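Local coordinates for protein uricase (Bacillus fastidiosus, PDB 4R8X) that oxidises urate, probably to 5-hydroxyisourate with molecular oxygen, as the first step in its degradation to (S)-allantoin, at residues D[68-71]-D[72-75]; D[77-80]-D[81-84]; D[222-225]-D[226-229]. One frame throughout, in Å; residues are numbered along the deposited sequence.

Interaction 1. Residues D[68-71]-D[72-75]; sequences ATDS and MKNF
D70, K73 and N74 form a local polar cluster within the first turns of helix 69-82, where the helix lies beside strands 5-17 and 40-50 and borders the second subunit. The D70 carboxylate stands with CG anti to the backbone N (chi1 179°), which carries it over the flank of K73. There D70 OD1 meets the aliphatic K73 CE at 3.1 Å, while the salt bridge from D70 OD1 to K73 NZ is long, at 3.7 Å. Bends at chi3 and chi4 curl the lysine tail round so that K73 NZ donates to N74 OD1 at 2.7 Å, tilted 34° from the amide plane. With K73 replaced by an alanine, N74 OD1 would probably lose this donor and the D70 carboxylate a nearby positive charge. The cluster belongs to a helix N-terminus of the uricase T-fold: A68 is the N-cap residue, and its O accepts M72 N at 3.1 Å as the first of four successive i to i+4 bonds. An acid in this first turn is likely to suit the positive end of the helix dipole. The amide of N74 is turned 84° from the D70 carboxylate, and its ND2 bonds to Y187 O and T189 OG1 of the second subunit. M72 crosses T69 obliquely, with M72 CE 4.1 Å from T69 CG2, and lies on V47 and L49, whereas T69 OG1 pairs with K9.

Interaction 2. Residues D[77-80]-D[81-84]; sequences QRHA and ASYE
S82 turns its hydroxyl back over the preceding turn towards H79, and the two side chains meet obliquely. With chi1 at 58°, S82 OG sits between its own backbone N and carbonyl carbon and lies 4.1 Å from H79 CD2. S82 OG also lies 3.3 Å from H79 O, a weak hydrogen bond at best, and it hydrogen-bonds to Y94 OH as well. The imidazole uses ND1 to reach F75 O one turn earlier, which limits its rotation. Y83 departs in another direction: Y83 CB rests 3.4 Å from H79 O, but with CG anti to the backbone N the ring is carried off the helix, to meet F91 edge-to-face. Beneath these side chains the helix is running out. A81 N donates to R78 O at 3.1 Å from 67° above the carbonyl plane, in the i to i+3 pattern of a tightened last turn, while Y83 N still makes an i to i+4 bond with H79 O at 2.9 Å. Y83 is the first residue to leave helical torsions, and two carbonyls at this C-terminal end, A80 O and Y83 O, both accept from R16 NH1 of strand 5-17. Helix 88-102 covers one flank, with V95 and A98 against H79 and F91 against A80; R78 bonds to E186 O of the second subunit, and A80 and A81 pack on V288 of the third.

Interaction 3. Residues D[222-225]-D[226-229]; sequences YVAA and EQVR
E226 bends back over the start of helix 225-238, bringing E226 OE2 to 3.9 Å from the methyl CB of A224, the N-cap residue. The bend is at chi2 (87°), and the other carboxylate oxygen, OE1, makes a salt bridge to K36. Q227 follows as the N3 residue and supplies one half of a capping box: Q227 OE1 accepts A224 N at 3.2 Å, in the amide plane on a lone pair, with an N-H...O angle of 157°. The reciprocal half is absent, since alanine has no side-chain acceptor to offer the backbone N of Q227, which makes a weak bond to A224 O instead. A water lies 2.8 Å from Q227 OE1 and 2.6 Å from Y222 O, apparently bridging the two, so the glutamine oxygen gathers both the N-cap amide and the loop ahead of it. V228 then takes A224 O with its backbone N, and its side chain crosses that of V223 obliquely, V228 CG2 lying 3.7 Å from V223 CG1. This contact joins the residue before the N-cap to N4, the spacing of a hydrophobic staple. R229 closes the turn with its backbone N, 2.9 Å from A225 O, while its side chain departs to a salt bridge with E142. The helix start rests on the sheet: A225 and V228 meet W206 of strand 198-208, A225 also touches V144 and I166 of strands 143-153 and 156-173, and the Y222 side chain touches Y208.

In the fold
Interactions 1 and 2 lie on one helix, 69-82, with centres about 14 Å apart, and treat its beginning and its end; interaction 3 starts a different helix, 225-238, in the second of the two uricase-family regions of the chain. Interactions 1 and 2 are partly buried, towards the outside of the chain and against other subunits; interaction 3 is the buried one, its centre about 9 Å from the centre of the chain. Both helix starts place an alanine at the N-cap, yet interaction 1 relies on charged and amide groups, whereas interaction 3 combines a glutamine cap with an apolar valine pair. Interaction 2 is mostly backbone bonding at a helix C-terminus, and meets the third subunit besides the second.

Interaction 1. Residues D[68-71]-D[72-75]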
ATOM      1  N   ALA D  68      -5.931 -22.109 -21.083  1.00 15.63           N
ATOM      2  CA  ALA D  68      -6.626 -21.058 -20.337  1.00 14.82           C
ATOM      3  C   ALA D  68      -5.823 -20.702 -19.088  1.00 14.39           C
ATOM      4  O   ALA D  68      -5.232 -21.582 -18.464  1.00 14.72           O
ATOM      5  CB  ALA D  68      -8.024 -21.515 -19.959  1.00 16.60           C
ATOM      6  N   THR D  69      -5.768 -19.417 -18.738  1.00 15.02           N
ATOM      7  CA  THR D  69      -4.976 -19.011 -17.570  1.00 14.36           C
ATOM      8  C   THR D  69      -5.478 -19.693 -16.291  1.00 14.48           C
ATOM      9  O   THR D  69      -4.684 -20.087 -15.428  1.00 13.56           O
ATOM     10  CB  THR D  69      -4.871 -17.460 -17.398  1.00 14.51           C
ATOM     11  OG1 THR D  69      -6.153 -16.909 -17.077  1.00 14.66           O
ATOM     12  CG2 THR D  69      -4.310 -16.805 -18.665  1.00 14.72           C
ATOM     13  N   ASP D  70      -6.792 -19.865 -16.184  1.00 15.02           N
ATOM     14  CA  ASP D  70      -7.362 -20.565 -15.045  1.00 16.28           C
ATOM     15  C   ASP D  70      -6.849 -22.007 -14.986  1.00 15.26           C
ATOM     16  O   ASP D  70      -6.577 -22.538 -13.909  1.00 15.84           O
ATOM     17  CB  ASP D  70      -8.884 -20.525 -15.112  1.00 18.64           C
ATOM     18  CG  ASP D  70      -9.537 -21.260 -13.973  1.00 22.10           C
ATOM     19  OD1 ASP D  70      -9.642 -20.673 -12.881  1.00 23.42           O
ATOM     20  OD2 ASP D  70      -9.959 -22.420 -14.173  1.00 24.04           O
ATOM     21  N   SER D  71      -6.704 -22.632 -16.150  1.00 14.71           N
ATOM     22  CA  SER D  71      -6.138 -23.973 -16.217  1.00 14.23           C
ATOM     23  C   SER D  71      -4.691 -24.006 -15.754  1.00 13.83           C
ATOM     24  O   SER D  71      -4.258 -24.975 -15.136  1.00 12.75           O
ATOM     25  CB  SER D  71      -6.249 -24.523 -17.639  1.00 14.95           C
ATOM     26  OG  SER D  71      -7.599 -24.548 -18.041  1.00 16.79           O
ATOM     27  N   MET D  72      -3.943 -22.945 -16.038  1.00 14.47           N
ATOM     28  CA  MET D  72      -2.566 -22.844 -15.552  1.00 13.65           C
ATOM     29  C   MET D  72      -2.518 -22.820 -14.038  1.00 12.55           C
ATOM     30  O   MET D  72      -1.642 -23.436 -13.420  1.00 12.03           O
ATOM     31  CB  MET D  72      -1.873 -21.597 -16.071  1.00 14.28           C
ATOM     32  CG  MET D  72      -1.793 -21.487 -17.562  1.00 15.22           C
ATOM     33  SD  MET D  72      -0.935 -19.963 -17.984  1.00 16.19           S
ATOM     34  CE  MET D  72      -1.595 -19.718 -19.616  1.00 15.64           C
ATOM     35  N   LYS D  73      -3.449 -22.075 -13.448  1.00 13.28           N
ATOM     36  CA  LYS D  73      -3.563 -21.994 -12.009  1.00 14.55           C
ATOM     37  C   LYS D  73      -3.829 -23.380 -11.416  1.00 13.88           C
ATOM     38  O   LYS D  73      -3.167 -23.788 -10.467  1.00 14.47           O
ATOM     39  CB  LYS D  73      -4.667 -21.003 -11.635  1.00 15.61           C
ATOM     40  CG  LYS D  73      -5.086 -21.046 -10.173  1.00 17.54           C
ATOM     41  CD  LYS D  73      -6.408 -20.337  -9.953  1.00 21.88           C
ATOM     42  CE  LYS D  73      -7.555 -21.047 -10.665  1.00 23.58           C
ATOM     43  NZ  LYS D  73      -8.011 -22.301 -10.014  1.00 25.78           N
ATOM     44  N   ASN D  74      -4.774 -24.115 -12.003  1.00 13.81           N
ATOM     45  CA  ASN D  74      -5.077 -25.470 -11.550  1.00 13.33           C
ATOM     46  C   ASN D  74      -3.866 -26.387 -11.676  1.00 12.60           C
ATOM     47  O   ASN D  74      -3.587 -27.191 -10.797  1.00 12.59           O
ATOM     48  CB  ASN D  74      -6.244 -26.074 -12.345  1.00 14.12           C
ATOM     49  CG  ASN D  74      -7.562 -25.364 -12.099  1.00 15.07           C
ATOM     50  OD1 ASN D  74      -7.757 -24.740 -11.060  1.00 15.25           O
ATOM     51  ND2 ASN D  74      -8.489 -25.480 -13.055  1.00 16.02           N
ATOM     52  N   PHE D  75      -3.150 -26.257 -12.785  1.00 11.47           N
ATOM     53  CA  PHE D  75      -1.945 -27.043 -13.031  1.00 13.24           C
ATOM     54  C   PHE D  75      -0.930 -26.857 -11.901  1.00 12.90           C
ATOM     55  O   PHE D  75      -0.391 -27.834 -11.362  1.00 12.50           O
ATOM     56  CB  PHE D  75      -1.341 -26.601 -14.361  1.00 13.49           C
ATOM     57  CG  PHE D  75      -0.292 -27.535 -14.922  1.00 14.23           C
ATOM     58  CD1 PHE D  75       1.040 -27.428 -14.535  1.00 14.13           C
ATOM     59  CD2 PHE D  75      -0.629 -28.480 -15.881  1.00 13.91           C
ATOM     60  CE1 PHE D  75       2.013 -28.264 -15.074  1.00 12.93           C
ATOM     61  CE2 PHE D  75       0.339 -29.317 -16.422  1.00 14.17           C
ATOM     62  CZ  PHE D  75       1.654 -29.210 -16.022  1.00 14.18           C
TER

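Interaction 2. Residues D[77-80]-D[81-84]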
ATOM      1  N   GLN D  77      -1.368 -25.585  -8.843  1.00 13.95           N
ATOM      2  CA  GLN D  77      -1.886 -26.006  -7.559  1.00 15.26           C
ATOM      3  C   GLN D  77      -1.891 -27.535  -7.403  1.00 15.08           C
ATOM      4  O   GLN D  77      -1.580 -28.059  -6.332  1.00 16.38           O
ATOM      5  CB  GLN D  77      -3.258 -25.367  -7.313  1.00 16.63           C
ATOM      6  CG  GLN D  77      -3.134 -23.848  -7.062  1.00 18.31           C
ATOM      7  CD  GLN D  77      -4.459 -23.118  -7.085  1.00 19.79           C
ATOM      8  OE1 GLN D  77      -5.472 -23.666  -7.508  1.00 20.43           O
ATOM      9  NE2 GLN D  77      -4.453 -21.865  -6.628  1.00 19.38           N
ATOM     10  N   ARG D  78      -2.184 -28.260  -8.475  1.00 14.59           N
ATOM     11  CA  ARG D  78      -2.164 -29.708  -8.384  1.00 15.52           C
ATOM     12  C   ARG D  78      -0.747 -30.261  -8.290  1.00 14.76           C
ATOM     13  O   ARG D  78      -0.499 -31.253  -7.600  1.00 15.93           O
ATOM     14  CB  ARG D  78      -2.930 -30.328  -9.544  1.00 17.28           C
ATOM     15  CG  ARG D  78      -4.416 -30.152  -9.359  1.00 19.57           C
ATOM     16  CD  ARG D  78      -5.205 -30.612 -10.548  1.00 22.06           C
ATOM     17  NE  ARG D  78      -6.408 -29.808 -10.698  1.00 23.63           N
ATOM     18  CZ  ARG D  78      -7.267 -29.953 -11.697  1.00 24.10           C
ATOM     19  NH1 ARG D  78      -7.047 -30.885 -12.611  1.00 23.50           N
ATOM     20  NH2 ARG D  78      -8.340 -29.178 -11.773  1.00 25.66           N
ATOM     21  N   HIS D  79       0.193 -29.621  -8.974  1.00 14.01           N
ATOM     22  CA  HIS D  79       1.573 -30.053  -8.859  1.00 13.91           C
ATOM     23  C   HIS D  79       2.186 -29.741  -7.492  1.00 12.87           C
ATOM     24  O   HIS D  79       3.130 -30.408  -7.078  1.00 12.64           O
ATOM     25  CB  HIS D  79       2.421 -29.519 -10.015  1.00 14.32           C
ATOM     26  CG  HIS D  79       2.201 -30.271 -11.289  1.00 14.50           C
ATOM     27  ND1 HIS D  79       1.095 -30.066 -12.087  1.00 14.77           N
ATOM     28  CD2 HIS D  79       2.904 -31.276 -11.865  1.00 15.69           C
ATOM     29  CE1 HIS D  79       1.143 -30.897 -13.117  1.00 15.31           C
ATOM     30  NE2 HIS D  79       2.229 -31.641 -13.004  1.00 15.83           N
ATOM     31  N   ALA D  80       1.630 -28.768  -6.772  1.00 13.24           N
ATOM     32  CA  ALA D  80       2.068 -28.534  -5.405  1.00 13.16           C
ATOM     33  C   ALA D  80       1.747 -29.725  -4.508  1.00 13.11           C
ATOM     34  O   ALA D  80       2.459 -29.994  -3.541  1.00 12.94           O
ATOM     35  CB  ALA D  80       1.441 -27.266  -4.851  1.00 14.13           C
ATOM     36  N   ALA D  81       0.692 -30.459  -4.847  1.00 14.15           N
ATOM     37  CA  ALA D  81       0.318 -31.627  -4.058  1.00 15.91           C
ATOM     38  C   ALA D  81       1.226 -32.815  -4.357  1.00 17.02           C
ATOM     39  O   ALA D  81       1.523 -33.600  -3.467  1.00 18.56           O
ATOM     40  CB  ALA D  81      -1.144 -31.992  -4.278  1.00 15.99           C
ATOM     41  N   SER D  82       1.683 -32.925  -5.603  1.00 16.67           N
ATOM     42  CA  SER D  82       2.481 -34.077  -6.033  1.00 16.52           C
ATOM     43  C   SER D  82       3.995 -33.892  -5.879  1.00 17.58           C
ATOM     44  O   SER D  82       4.749 -34.870  -5.904  1.00 19.79           O
ATOM     45  CB  SER D  82       2.135 -34.463  -7.478  1.00 16.74           C
ATOM     46  OG  SER D  82       2.341 -33.384  -8.375  1.00 17.33           O
ATOM     47  N   TYR D  83       4.439 -32.646  -5.733  1.00 17.61           N
ATOM     48  CA  TYR D  83       5.863 -32.357  -5.541  1.00 16.48           C
ATOM     49  C   TYR D  83       6.389 -33.044  -4.288  1.00 17.20           C
ATOM     50  O   TYR D  83       5.780 -32.939  -3.225  1.00 17.15           O
ATOM     51  CB  TYR D  83       6.073 -30.849  -5.418  1.00 15.37           C
ATOM     52  CG  TYR D  83       7.509 -30.416  -5.211  1.00 14.93           C
ATOM     53  CD1 TYR D  83       8.504 -30.756  -6.123  1.00 15.25           C
ATOM     54  CD2 TYR D  83       7.866 -29.658  -4.106  1.00 13.14           C
ATOM     55  CE1 TYR D  83       9.816 -30.330  -5.932  1.00 15.11           C
ATOM     56  CE2 TYR D  83       9.159 -29.227  -3.917  1.00 13.77           C
ATOM     57  CZ  TYR D  83      10.134 -29.573  -4.814  1.00 14.53           C
ATOM     58  OH  TYR D  83      11.422 -29.128  -4.591  1.00 16.08           O
ATOM     59  N   GLU D  84       7.529 -33.721  -4.416  1.00 17.90           N
ATOM     60  CA  GLU D  84       8.102 -34.480  -3.312  1.00 18.61           C
ATOM     61  C   GLU D  84       9.391 -33.862  -2.781  1.00 17.60           C
ATOM     62  O   GLU D  84      10.007 -34.392  -1.858  1.00 19.06           O
ATOM     63  CB  GLU D  84       8.347 -35.933  -3.736  1.00 21.51           C
ATOM     64  CG  GLU D  84       7.067 -36.665  -4.129  1.00 24.36           C
ATOM     65  CD  GLU D  84       7.277 -38.144  -4.377  1.00 28.81           C
ATOM     66  OE1 GLU D  84       6.775 -38.653  -5.400  1.00 31.32           O
ATOM     67  OE2 GLU D  84       7.929 -38.803  -3.542  1.00 30.84           O
TER

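Interaction 3. Residues D[222-225]-D[226-229]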
ATOM      1  N   TYR D 222      22.738 -27.255  -1.104  1.00 15.85           N
ATOM      2  CA  TYR D 222      21.666 -26.276  -1.251  1.00 15.49           C
ATOM      3  C   TYR D 222      21.920 -25.082  -0.356  1.00 16.90           C
ATOM      4  O   TYR D 222      22.186 -25.240   0.837  1.00 18.37           O
ATOM      5  CB  TYR D 222      20.298 -26.874  -0.906  1.00 14.77           C
ATOM      6  CG  TYR D 222      19.185 -25.858  -1.104  1.00 13.84           C
ATOM      7  CD1 TYR D 222      18.762 -25.526  -2.387  1.00 14.02           C
ATOM      8  CD2 TYR D 222      18.594 -25.191  -0.023  1.00 13.87           C
ATOM      9  CE1 TYR D 222      17.776 -24.593  -2.606  1.00 13.59           C
ATOM     10  CE2 TYR D 222      17.599 -24.243  -0.233  1.00 12.62           C
ATOM     11  CZ  TYR D 222      17.203 -23.939  -1.533  1.00 12.36           C
ATOM     12  OH  TYR D 222      16.214 -23.014  -1.757  1.00 12.67           O
ATOM     13  N   VAL D 223      21.826 -23.891  -0.934  1.00 15.35           N
ATOM     14  CA  VAL D 223      22.014 -22.668  -0.169  1.00 14.84           C
ATOM     15  C   VAL D 223      20.654 -22.121   0.247  1.00 13.76           C
ATOM     16  O   VAL D 223      19.894 -21.633  -0.580  1.00 13.39           O
ATOM     17  CB  VAL D 223      22.789 -21.613  -0.980  1.00 14.77           C
ATOM     18  CG1 VAL D 223      23.030 -20.363  -0.140  1.00 15.09           C
ATOM     19  CG2 VAL D 223      24.116 -22.190  -1.458  1.00 15.62           C
ATOM     20  N   ALA D 224      20.347 -22.202   1.536  1.00 13.28           N
ATOM     21  CA  ALA D 224      19.091 -21.662   2.042  1.00 13.29           C
ATOM     22  C   ALA D 224      19.183 -20.146   2.167  1.00 12.32           C
ATOM     23  O   ALA D 224      20.170 -19.615   2.699  1.00 12.68           O
ATOM     24  CB  ALA D 224      18.735 -22.290   3.386  1.00 14.74           C
ATOM     25  N   ALA D 225      18.162 -19.452   1.664  1.00 12.09           N
ATOM     26  CA  ALA D 225      18.104 -17.989   1.755  1.00 11.74           C
ATOM     27  C   ALA D 225      18.267 -17.507   3.193  1.00 11.14           C
ATOM     28  O   ALA D 225      18.840 -16.454   3.434  1.00 11.68           O
ATOM     29  CB  ALA D 225      16.801 -17.447   1.143  1.00 12.04           C
ATOM     30  N   GLU D 226      17.774 -18.288   4.150  1.00 11.96           N
ATOM     31  CA  GLU D 226      17.896 -17.928   5.556  1.00 12.75           C
ATOM     32  C   GLU D 226      19.348 -17.889   6.010  1.00 12.69           C
ATOM     33  O   GLU D 226      19.719 -17.073   6.863  1.00 13.90           O
ATOM     34  CB  GLU D 226      17.101 -18.906   6.421  1.00 14.25           C
ATOM     35  CG  GLU D 226      15.591 -18.735   6.307  1.00 14.94           C
ATOM     36  CD  GLU D 226      14.955 -19.517   5.161  1.00 14.97           C
ATOM     37  OE1 GLU D 226      13.711 -19.558   5.115  1.00 16.45           O
ATOM     38  OE2 GLU D 226      15.676 -20.088   4.318  1.00 14.90           O
ATOM     39  N   GLN D 227      20.165 -18.773   5.450  1.00 12.28           N
ATOM     40  CA  GLN D 227      21.595 -18.766   5.759  1.00 13.45           C
ATOM     41  C   GLN D 227      22.256 -17.504   5.227  1.00 12.35           C
ATOM     42  O   GLN D 227      23.095 -16.891   5.893  1.00 12.90           O
ATOM     43  CB  GLN D 227      22.285 -19.988   5.167  1.00 13.95           C
ATOM     44  CG  GLN D 227      21.818 -21.290   5.744  1.00 14.62           C
ATOM     45  CD  GLN D 227      22.527 -22.470   5.117  1.00 16.58           C
ATOM     46  OE1 GLN D 227      22.277 -22.817   3.961  1.00 16.83           O
ATOM     47  NE2 GLN D 227      23.420 -23.088   5.874  1.00 18.36           N
ATOM     48  N   VAL D 228      21.855 -17.111   4.028  1.00 12.94           N
ATOM     49  CA  VAL D 228      22.377 -15.911   3.394  1.00 12.55           C
ATOM     50  C   VAL D 228      21.972 -14.674   4.192  1.00 12.79           C
ATOM     51  O   VAL D 228      22.791 -13.781   4.419  1.00 13.09           O
ATOM     52  CB  VAL D 228      21.904 -15.825   1.933  1.00 13.02           C
ATOM     53  CG1 VAL D 228      22.263 -14.487   1.327  1.00 13.27           C
ATOM     54  CG2 VAL D 228      22.539 -16.956   1.095  1.00 14.35           C
ATOM     55  N   ARG D 229      20.714 -14.635   4.632  1.00 12.33           N
ATOM     56  CA  ARG D 229      20.220 -13.561   5.493  1.00 13.01           C
ATOM     57  C   ARG D 229      21.066 -13.474   6.767  1.00 12.87           C
ATOM     58  O   ARG D 229      21.461 -12.386   7.196  1.00 13.26           O
ATOM     59  CB  ARG D 229      18.742 -13.810   5.813  1.00 15.19           C
ATOM     60  CG  ARG D 229      18.037 -12.744   6.644  1.00 16.73           C
ATOM     61  CD  ARG D 229      18.107 -13.045   8.139  1.00 18.67           C
ATOM     62  NE  ARG D 229      17.802 -14.441   8.440  1.00 20.19           N
ATOM     63  CZ  ARG D 229      16.577 -14.953   8.478  1.00 22.42           C
ATOM     64  NH1 ARG D 229      15.523 -14.186   8.233  1.00 23.53           N
ATOM     65  NH2 ARG D 229      16.401 -16.236   8.761  1.00 23.67           N
TER
HETATM   66  O   HOH W   1      23.623 -25.111   2.983  1.00 17.60           O